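Local coordinates for protein polyketide cyclase / dehydrase and lipid transport (Nitrosospira multiformis, PDB 3P51) that is of unknown function but belongs to the polyketide cyclase/dehydrase and lipid transport family, whose members probably bind small hydrophobic ligands in a Bet v 1-like cavity, at residues I72-D77 / V108-S113; R20-H25 / I63-I68. All coordinates share one frame; numbering follows the deposited sequence.

Contact 1 of 2, residues I72-D77 / V108-S113; sequences IMYSMD and VEWSGS
A buried hydrogen bond between two aromatic side chains, Tyr74 and Trp110, links strands 71-78 and 105-116 on the inner face of a Bet v 1-like sheet. The two strands are not neighbours: 88-100 runs between them, and the side chains reach past it. Trp110 NE1 gives its hydrogen to Tyr74 OH over 3.0 Å, on a bent path with an N-H...O angle of 136°. The hydroxyl lies at the edge of the indole, tilted 23° out of its plane, while the two side chains cross at about a right angle. The meeting is therefore edge to edge through polar atoms, with no stacking of one ring on the other. Tyr74 CG sits between the backbone N and the carbonyl carbon (chi1 56°), from which the phenol runs across strand 88-100 and brings OH to the indole. Apart from the bond the touch is light: Tyr74 OH passes 3.6 Å from Trp110 CZ2, and Tyr74 CE2 comes only within 4.4 Å of that same carbon. The stronger polar partner of Tyr74 OH is Tyr129 OH on helix 120-139; the Tyr129 ring also meets that of Trp110, so the helix touches both side chains. At the far end of segment 72-77, Ser75 OG donates to Asp77 OD1 over 2.7 Å on the syn side of the carboxylate, whose other oxygen forms a salt bridge with Arg51. Around the pair, Arg52 makes a cation-pi contact with Tyr74, Gly93 of strand 88-100 bonds to the Tyr74 backbone, and Leu132 and Leu133 of helix 120-139 pack against Trp110.

Contact 2 of 2, residues R20-H25 / I63-I68; sequences RIRNFH and IAYSEI
In this Bet v 1-like fold, the turn that follows helix 14-21 is tied to strand 58-66 by a hydrogen bond from a tyrosine to a backbone carbonyl. Tyr65 OH donates to Arg22 O over 2.6 Å; the oxygen lies at the edge of the phenol, near its plane, and the donor is tilted 23° from the carbonyl plane. With CG anti to the backbone N (chi1 -170°), the Tyr65 ring extends from the strand to the turn, where its hydroxyl also rests 3.4 Å from Arg22 CB. Along the strand itself, Ala64, Tyr65 and Ser66 form an antiparallel ladder with a strand of the second subunit, so the sheet continues across the interface. Arg22 and Glu67 are of opposite charge but do not touch, and Glu67 OE1 also accepts from Trp18. A water bridges them: it accepts from Arg22 NH1 at the edge of the guanidinium, 2.9 Å away, and donates to Tyr65 OH at 2.7 Å and to Glu67 OE1 at 2.6 Å. A phenylalanine in place of Tyr65 would probably leave Arg22 O without this donor and deprive the water of one of its acceptors, so that the turn would be less firmly held to the strand. Beyond the Arg22 carbonyl, Asn23 OD1 accepts from His25 N at 2.7 Å, an Asx turn that shapes the chain leaving the bonded residue.

Overall arrangement
The two contacts illustrate how one sheet uses tyrosine hydroxyls differently with depth. Contact 1 is core, its centre about 6 Å from that of the chain, and works between side chains alone; contact 2, its centre about 10 Å from it, is only partly buried and relies on a backbone carbonyl, a water and charged groups. Contact 1 reaches over one intervening strand beneath helix 120-139, whereas contact 2 joins the end of helix 14-21 to the sheet beside a subunit interface. They share adjacent strands, 58-66 and 71-78, where Ile63 and Ala64 both face Met73 in a classic beta bulge. Phe24, which packs on Tyr74, and Arg52, in cation-pi contact with both, also connect them.

Contact 1 of 2, residues I72-D77 / V108-S113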
ATOM      1  N   ILE A  72       9.844  -7.014   6.212  1.00 35.26           N
ATOM      2  CA  ILE A  72      11.251  -6.791   5.926  1.00 31.49           C
ATOM      3  C   ILE A  72      11.415  -6.784   4.404  1.00 34.95           C
ATOM      4  O   ILE A  72      10.983  -7.719   3.743  1.00 32.81           O
ATOM      5  CB  ILE A  72      12.102  -7.943   6.484  1.00 33.45           C
ATOM      6  CG1 ILE A  72      12.023  -7.997   8.008  1.00 39.41           C
ATOM      7  CG2 ILE A  72      13.548  -7.824   6.012  1.00 35.83           C
ATOM      8  CD1 ILE A  72      12.834  -9.136   8.607  1.00 42.56           C
HETATM    9  N   MSE A  73      12.025  -5.742   3.842  1.00 32.64           N
HETATM   10  CA  MSE A  73      12.259  -5.717   2.400  1.00 34.00           C
HETATM   11  C   MSE A  73      13.729  -5.507   2.128  1.00 31.17           C
HETATM   12  O   MSE A  73      14.380  -4.726   2.804  1.00 31.17           O
HETATM   13  CB  MSE A  73      11.482  -4.601   1.711  1.00 33.97           C
HETATM   14  CG  MSE A  73       9.974  -4.693   1.831  1.00 46.98           C
HETATM   15 SE   MSE A  73       9.104  -3.235   0.829  1.00 56.97          SE
HETATM   16  CE  MSE A  73      10.297  -3.249  -0.700  1.00 24.32           C
ATOM     17  N   TYR A  74      14.247  -6.177   1.111  1.00 33.27           N
ATOM     18  CA  TYR A  74      15.669  -6.090   0.839  1.00 33.16           C
ATOM     19  C   TYR A  74      15.951  -6.226  -0.643  1.00 34.14           C
ATOM     20  O   TYR A  74      15.168  -6.830  -1.387  1.00 33.35           O
ATOM     21  CB  TYR A  74      16.403  -7.202   1.592  1.00 35.50           C
ATOM     22  CG  TYR A  74      15.875  -8.579   1.255  1.00 38.20           C
ATOM     23  CD1 TYR A  74      16.426  -9.326   0.218  1.00 43.05           C
ATOM     24  CD2 TYR A  74      14.810  -9.126   1.964  1.00 36.69           C
ATOM     25  CE1 TYR A  74      15.931 -10.589  -0.104  1.00 45.17           C
ATOM     26  CE2 TYR A  74      14.316 -10.380   1.655  1.00 36.82           C
ATOM     27  CZ  TYR A  74      14.874 -11.103   0.624  1.00 41.41           C
ATOM     28  OH  TYR A  74      14.373 -12.346   0.319  1.00 44.91           O
ATOM     29  N   SER A  75      17.085  -5.676  -1.068  1.00 34.55           N
ATOM     30  CA  SER A  75      17.595  -5.922  -2.407  1.00 33.69           C
ATOM     31  C   SER A  75      18.596  -7.061  -2.330  1.00 36.49           C
ATOM     32  O   SER A  75      19.351  -7.166  -1.364  1.00 35.50           O
ATOM     33  CB  SER A  75      18.281  -4.672  -2.965  1.00 37.54           C
ATOM     34  OG  SER A  75      19.355  -4.247  -2.136  1.00 37.49           O
HETATM   35  N   MSE A  76      18.591  -7.926  -3.337  1.00 37.98           N
HETATM   36  CA  MSE A  76      19.674  -8.885  -3.494  1.00 35.98           C
HETATM   37  C   MSE A  76      20.710  -8.291  -4.447  1.00 37.17           C
HETATM   38  O   MSE A  76      20.485  -8.216  -5.654  1.00 39.40           O
HETATM   39  CB  MSE A  76      19.160 -10.210  -4.048  1.00 34.83           C
HETATM   40  CG  MSE A  76      20.211 -11.294  -4.023  1.00 37.01           C
HETATM   41 SE   MSE A  76      19.878 -12.651  -5.390  1.00 52.56          SE
HETATM   42  CE  MSE A  76      18.215 -13.355  -4.623  1.00 43.14           C
ATOM     43  N   ASP A  77      21.846  -7.873  -3.899  1.00 36.55           N
ATOM     44  CA  ASP A  77      22.872  -7.179  -4.675  1.00 33.88           C
ATOM     45  C   ASP A  77      23.814  -8.141  -5.416  1.00 36.61           C
ATOM     46  O   ASP A  77      24.348  -7.814  -6.479  1.00 34.05           O
ATOM     47  CB  ASP A  77      23.672  -6.250  -3.757  1.00 36.50           C
ATOM     48  CG  ASP A  77      22.774  -5.395  -2.849  1.00 41.42           C
ATOM     49  OD1 ASP A  77      21.684  -4.971  -3.294  1.00 39.59           O
ATOM     50  OD2 ASP A  77      23.168  -5.145  -1.689  1.00 39.89           O
ATOM     51  N   VAL A 108       2.218 -16.207   6.532  1.00 34.71           N
ATOM     52  CA  VAL A 108       3.514 -15.679   6.116  1.00 35.01           C
ATOM     53  C   VAL A 108       3.592 -15.607   4.595  1.00 33.59           C
ATOM     54  O   VAL A 108       3.406 -16.611   3.922  1.00 38.24           O
ATOM     55  CB  VAL A 108       4.672 -16.578   6.601  1.00 34.14           C
ATOM     56  CG1 VAL A 108       6.005 -15.896   6.343  1.00 31.63           C
ATOM     57  CG2 VAL A 108       4.511 -16.896   8.087  1.00 36.35           C
ATOM     58  N   GLU A 109       3.876 -14.433   4.048  1.00 35.27           N
ATOM     59  CA  GLU A 109       4.049 -14.318   2.603  1.00 30.36           C
ATOM     60  C   GLU A 109       5.438 -13.798   2.256  1.00 30.60           C
ATOM     61  O   GLU A 109       6.005 -12.974   2.967  1.00 32.88           O
ATOM     62  CB  GLU A 109       2.972 -13.419   1.984  1.00 33.11           C
ATOM     63  CG  GLU A 109       2.930 -12.030   2.573  1.00 37.52           C
ATOM     64  CD  GLU A 109       1.836 -11.162   1.974  1.00 40.97           C
ATOM     65  OE1 GLU A 109       1.225 -11.579   0.970  1.00 38.77           O
ATOM     66  OE2 GLU A 109       1.584 -10.061   2.516  1.00 42.13           O
ATOM     67  N   TRP A 110       5.987 -14.303   1.159  1.00 36.26           N
ATOM     68  CA  TRP A 110       7.295 -13.875   0.689  1.00 35.99           C
ATOM     69  C   TRP A 110       7.198 -13.630  -0.809  1.00 34.68           C
ATOM     70  O   TRP A 110       6.869 -14.543  -1.568  1.00 33.82           O
ATOM     71  CB  TRP A 110       8.338 -14.949   0.991  1.00 38.88           C
ATOM     72  CG  TRP A 110       9.714 -14.414   1.259  1.00 40.36           C
ATOM     73  CD1 TRP A 110      10.307 -13.327   0.678  1.00 34.87           C
ATOM     74  CD2 TRP A 110      10.666 -14.941   2.191  1.00 37.63           C
ATOM     75  NE1 TRP A 110      11.577 -13.157   1.182  1.00 35.43           N
ATOM     76  CE2 TRP A 110      11.819 -14.133   2.114  1.00 36.03           C
ATOM     77  CE3 TRP A 110      10.658 -16.027   3.074  1.00 35.88           C
ATOM     78  CZ2 TRP A 110      12.954 -14.371   2.894  1.00 37.75           C
ATOM     79  CZ3 TRP A 110      11.783 -16.259   3.855  1.00 38.27           C
ATOM     80  CH2 TRP A 110      12.918 -15.437   3.751  1.00 40.70           C
ATOM     81  N   SER A 111       7.463 -12.392  -1.218  1.00 34.91           N
ATOM     82  CA  SER A 111       7.444 -12.002  -2.621  1.00 33.30           C
ATOM     83  C   SER A 111       8.850 -11.673  -3.109  1.00 38.97           C
ATOM     84  O   SER A 111       9.693 -11.184  -2.353  1.00 36.06           O
ATOM     85  CB  SER A 111       6.571 -10.756  -2.830  1.00 36.92           C
ATOM     86  OG  SER A 111       5.352 -10.828  -2.109  1.00 40.16           O
ATOM     87  N   GLY A 112       9.088 -11.921  -4.391  1.00 37.31           N
ATOM     88  CA  GLY A 112      10.343 -11.558  -5.010  1.00 35.92           C
ATOM     89  C   GLY A 112      10.039 -11.010  -6.378  1.00 34.45           C
ATOM     90  O   GLY A 112       9.153 -11.506  -7.073  1.00 36.31           O
ATOM     91  N   SER A 113      10.751  -9.971  -6.777  1.00 36.25           N
ATOM     92  CA  SER A 113      10.595  -9.469  -8.127  1.00 32.78           C
ATOM     93  C   SER A 113      11.904  -8.900  -8.618  1.00 37.10           C
ATOM     94  O   SER A 113      12.712  -8.394  -7.830  1.00 39.31           O
ATOM     95  CB  SER A 113       9.467  -8.432  -8.195  1.00 35.17           C
ATOM     96  OG  SER A 113       9.770  -7.305  -7.385  1.00 43.28           O
TER

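Contact 2 of 2, residues R20-H25 / I63-I68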
ATOM      1  N   ARG A  20      10.814 -14.261  16.145  1.00 41.48           N
ATOM      2  CA  ARG A  20      11.803 -15.183  15.609  1.00 37.35           C
ATOM      3  C   ARG A  20      12.487 -14.674  14.323  1.00 40.40           C
ATOM      4  O   ARG A  20      13.686 -14.877  14.143  1.00 40.59           O
ATOM      5  CB  ARG A  20      11.143 -16.544  15.353  1.00 36.99           C
ATOM      6  CG  ARG A  20      12.100 -17.638  14.861  1.00 37.24           C
ATOM      7  CD  ARG A  20      13.033 -18.102  15.975  1.00 42.13           C
ATOM      8  NE  ARG A  20      13.725 -19.346  15.626  1.00 47.98           N
ATOM      9  CZ  ARG A  20      15.029 -19.452  15.384  1.00 51.76           C
ATOM     10  NH1 ARG A  20      15.809 -18.380  15.457  1.00 51.34           N
ATOM     11  NH2 ARG A  20      15.556 -20.638  15.082  1.00 50.37           N
ATOM     12  N   ILE A  21      11.736 -14.014  13.437  1.00 35.85           N
ATOM     13  CA  ILE A  21      12.268 -13.648  12.115  1.00 35.87           C
ATOM     14  C   ILE A  21      12.622 -12.171  11.953  1.00 38.26           C
ATOM     15  O   ILE A  21      13.120 -11.771  10.915  1.00 41.79           O
ATOM     16  CB  ILE A  21      11.268 -13.986  10.999  1.00 33.97           C
ATOM     17  CG1 ILE A  21      10.005 -13.129  11.135  1.00 33.82           C
ATOM     18  CG2 ILE A  21      10.922 -15.470  11.022  1.00 33.29           C
ATOM     19  CD1 ILE A  21       9.264 -12.924   9.836  1.00 39.03           C
ATOM     20  N   ARG A  22      12.374 -11.367  12.981  1.00 40.46           N
ATOM     21  CA  ARG A  22      12.380  -9.909  12.829  1.00 39.38           C
ATOM     22  C   ARG A  22      13.770  -9.286  12.667  1.00 40.73           C
ATOM     23  O   ARG A  22      13.888  -8.102  12.365  1.00 41.68           O
ATOM     24  CB  ARG A  22      11.637  -9.240  13.999  1.00 32.56           C
ATOM     25  CG  ARG A  22      12.399  -9.191  15.314  1.00 35.09           C
ATOM     26  CD  ARG A  22      11.539  -8.554  16.423  1.00 37.80           C
ATOM     27  NE  ARG A  22      12.182  -8.645  17.730  1.00 49.57           N
ATOM     28  CZ  ARG A  22      12.753  -7.626  18.369  1.00 52.60           C
ATOM     29  NH1 ARG A  22      12.760  -6.408  17.830  1.00 48.69           N
ATOM     30  NH2 ARG A  22      13.306  -7.823  19.560  1.00 53.06           N
ATOM     31  N   ASN A  23      14.813 -10.080  12.864  1.00 37.39           N
ATOM     32  CA  ASN A  23      16.176  -9.557  12.840  1.00 38.99           C
ATOM     33  C   ASN A  23      16.882  -9.876  11.521  1.00 38.68           C
ATOM     34  O   ASN A  23      17.165 -11.028  11.227  1.00 35.93           O
ATOM     35  CB  ASN A  23      16.973 -10.094  14.033  1.00 38.82           C
ATOM     36  CG  ASN A  23      18.315  -9.404  14.197  1.00 46.35           C
ATOM     37  OD1 ASN A  23      19.037  -9.198  13.228  1.00 46.47           O
ATOM     38  ND2 ASN A  23      18.642  -9.023  15.426  1.00 48.12           N
ATOM     39  N   PHE A  24      17.142  -8.846  10.723  1.00 36.29           N
ATOM     40  CA  PHE A  24      17.753  -9.015   9.400  1.00 34.31           C
ATOM     41  C   PHE A  24      19.095  -9.758   9.484  1.00 36.47           C
ATOM     42  O   PHE A  24      19.499 -10.412   8.531  1.00 36.82           O
ATOM     43  CB  PHE A  24      17.894  -7.638   8.731  1.00 30.21           C
ATOM     44  CG  PHE A  24      18.491  -7.657   7.349  1.00 33.12           C
ATOM     45  CD1 PHE A  24      17.719  -8.002   6.245  1.00 37.87           C
ATOM     46  CD2 PHE A  24      19.809  -7.262   7.142  1.00 33.09           C
ATOM     47  CE1 PHE A  24      18.267  -7.993   4.951  1.00 37.27           C
ATOM     48  CE2 PHE A  24      20.369  -7.246   5.852  1.00 33.55           C
ATOM     49  CZ  PHE A  24      19.591  -7.613   4.757  1.00 31.03           C
ATOM     50  N   HIS A  25      19.771  -9.692  10.632  1.00 35.17           N
ATOM     51  CA  HIS A  25      21.052 -10.387  10.775  1.00 37.22           C
ATOM     52  C   HIS A  25      20.967 -11.744  11.483  1.00 44.22           C
ATOM     53  O   HIS A  25      21.994 -12.396  11.679  1.00 43.49           O
ATOM     54  CB  HIS A  25      22.082  -9.512  11.488  1.00 35.99           C
ATOM     55  CG  HIS A  25      22.540  -8.334  10.685  1.00 37.65           C
ATOM     56  ND1 HIS A  25      22.716  -7.082  11.236  1.00 40.07           N
ATOM     57  CD2 HIS A  25      22.871  -8.219   9.379  1.00 36.37           C
ATOM     58  CE1 HIS A  25      23.128  -6.245  10.302  1.00 37.04           C
ATOM     59  NE2 HIS A  25      23.230  -6.910   9.164  1.00 37.50           N
ATOM     60  N   ILE A  63      16.298  -2.598   2.666  1.00 28.16           N
ATOM     61  CA  ILE A  63      15.849  -1.367   2.014  1.00 29.48           C
ATOM     62  C   ILE A  63      14.566  -0.810   2.636  1.00 29.41           C
ATOM     63  O   ILE A  63      14.190   0.339   2.387  1.00 31.59           O
ATOM     64  CB  ILE A  63      15.651  -1.575   0.503  1.00 29.12           C
ATOM     65  CG1 ILE A  63      14.488  -2.541   0.245  1.00 33.89           C
ATOM     66  CG2 ILE A  63      16.960  -2.105  -0.151  1.00 29.08           C
ATOM     67  CD1 ILE A  63      14.269  -2.861  -1.238  1.00 33.02           C
ATOM     68  N   ALA A  64      13.881  -1.633   3.431  1.00 31.67           N
ATOM     69  CA  ALA A  64      12.725  -1.164   4.180  1.00 29.16           C
ATOM     70  C   ALA A  64      12.431  -2.136   5.315  1.00 31.88           C
ATOM     71  O   ALA A  64      12.630  -3.348   5.181  1.00 31.96           O
ATOM     72  CB  ALA A  64      11.495  -0.997   3.269  1.00 27.76           C
ATOM     73  N   TYR A  65      11.964  -1.587   6.431  1.00 30.74           N
ATOM     74  CA  TYR A  65      11.628  -2.379   7.612  1.00 32.83           C
ATOM     75  C   TYR A  65      10.412  -1.745   8.283  1.00 35.20           C
ATOM     76  O   TYR A  65      10.344  -0.521   8.447  1.00 33.03           O
ATOM     77  CB  TYR A  65      12.810  -2.404   8.580  1.00 35.40           C
ATOM     78  CG  TYR A  65      12.683  -3.378   9.729  1.00 31.37           C
ATOM     79  CD1 TYR A  65      13.398  -4.568   9.735  1.00 32.32           C
ATOM     80  CD2 TYR A  65      11.860  -3.104  10.810  1.00 31.76           C
ATOM     81  CE1 TYR A  65      13.294  -5.467  10.800  1.00 35.18           C
ATOM     82  CE2 TYR A  65      11.747  -3.991  11.881  1.00 35.56           C
ATOM     83  CZ  TYR A  65      12.472  -5.175  11.863  1.00 36.80           C
ATOM     84  OH  TYR A  65      12.372  -6.065  12.914  1.00 37.74           O
ATOM     85  N   SER A  66       9.442  -2.576   8.643  1.00 36.59           N
ATOM     86  CA  SER A  66       8.247  -2.106   9.321  1.00 31.68           C
ATOM     87  C   SER A  66       7.935  -2.968  10.543  1.00 33.78           C
ATOM     88  O   SER A  66       7.595  -4.150  10.423  1.00 32.06           O
ATOM     89  CB  SER A  66       7.052  -2.084   8.373  1.00 32.64           C
ATOM     90  OG  SER A  66       5.911  -1.537   9.032  1.00 33.17           O
ATOM     91  N   GLU A  67       8.073  -2.375  11.724  1.00 33.40           N
ATOM     92  CA  GLU A  67       7.705  -3.061  12.945  1.00 32.53           C
ATOM     93  C   GLU A  67       6.179  -3.134  13.005  1.00 36.05           C
ATOM     94  O   GLU A  67       5.611  -4.158  13.394  1.00 38.45           O
ATOM     95  CB  GLU A  67       8.251  -2.309  14.163  1.00 37.76           C
ATOM     96  CG  GLU A  67       7.751  -2.841  15.500  1.00 40.24           C
ATOM     97  CD  GLU A  67       8.307  -4.223  15.819  1.00 45.19           C
ATOM     98  OE1 GLU A  67       9.293  -4.645  15.173  1.00 43.61           O
ATOM     99  OE2 GLU A  67       7.756  -4.888  16.720  1.00 47.54           O
ATOM    100  N   ILE A  68       5.517  -2.044  12.618  1.00 35.10           N
ATOM    101  CA  ILE A  68       4.064  -1.984  12.722  1.00 35.02           C
ATOM    102  C   ILE A  68       3.388  -2.950  11.751  1.00 36.84           C
ATOM    103  O   ILE A  68       2.408  -3.590  12.109  1.00 36.26           O
ATOM    104  CB  ILE A  68       3.522  -0.551  12.554  1.00 37.44           C
ATOM    105  CG1 ILE A  68       1.999  -0.520  12.738  1.00 46.14           C
ATOM    106  CG2 ILE A  68       3.925   0.037  11.216  1.00 31.74           C
ATOM    107  CD1 ILE A  68       1.385   0.862  12.531  1.00 49.84           C
TER
HETATM  108  O   HOH W   1      11.876  -5.048  15.400  1.00 41.52           O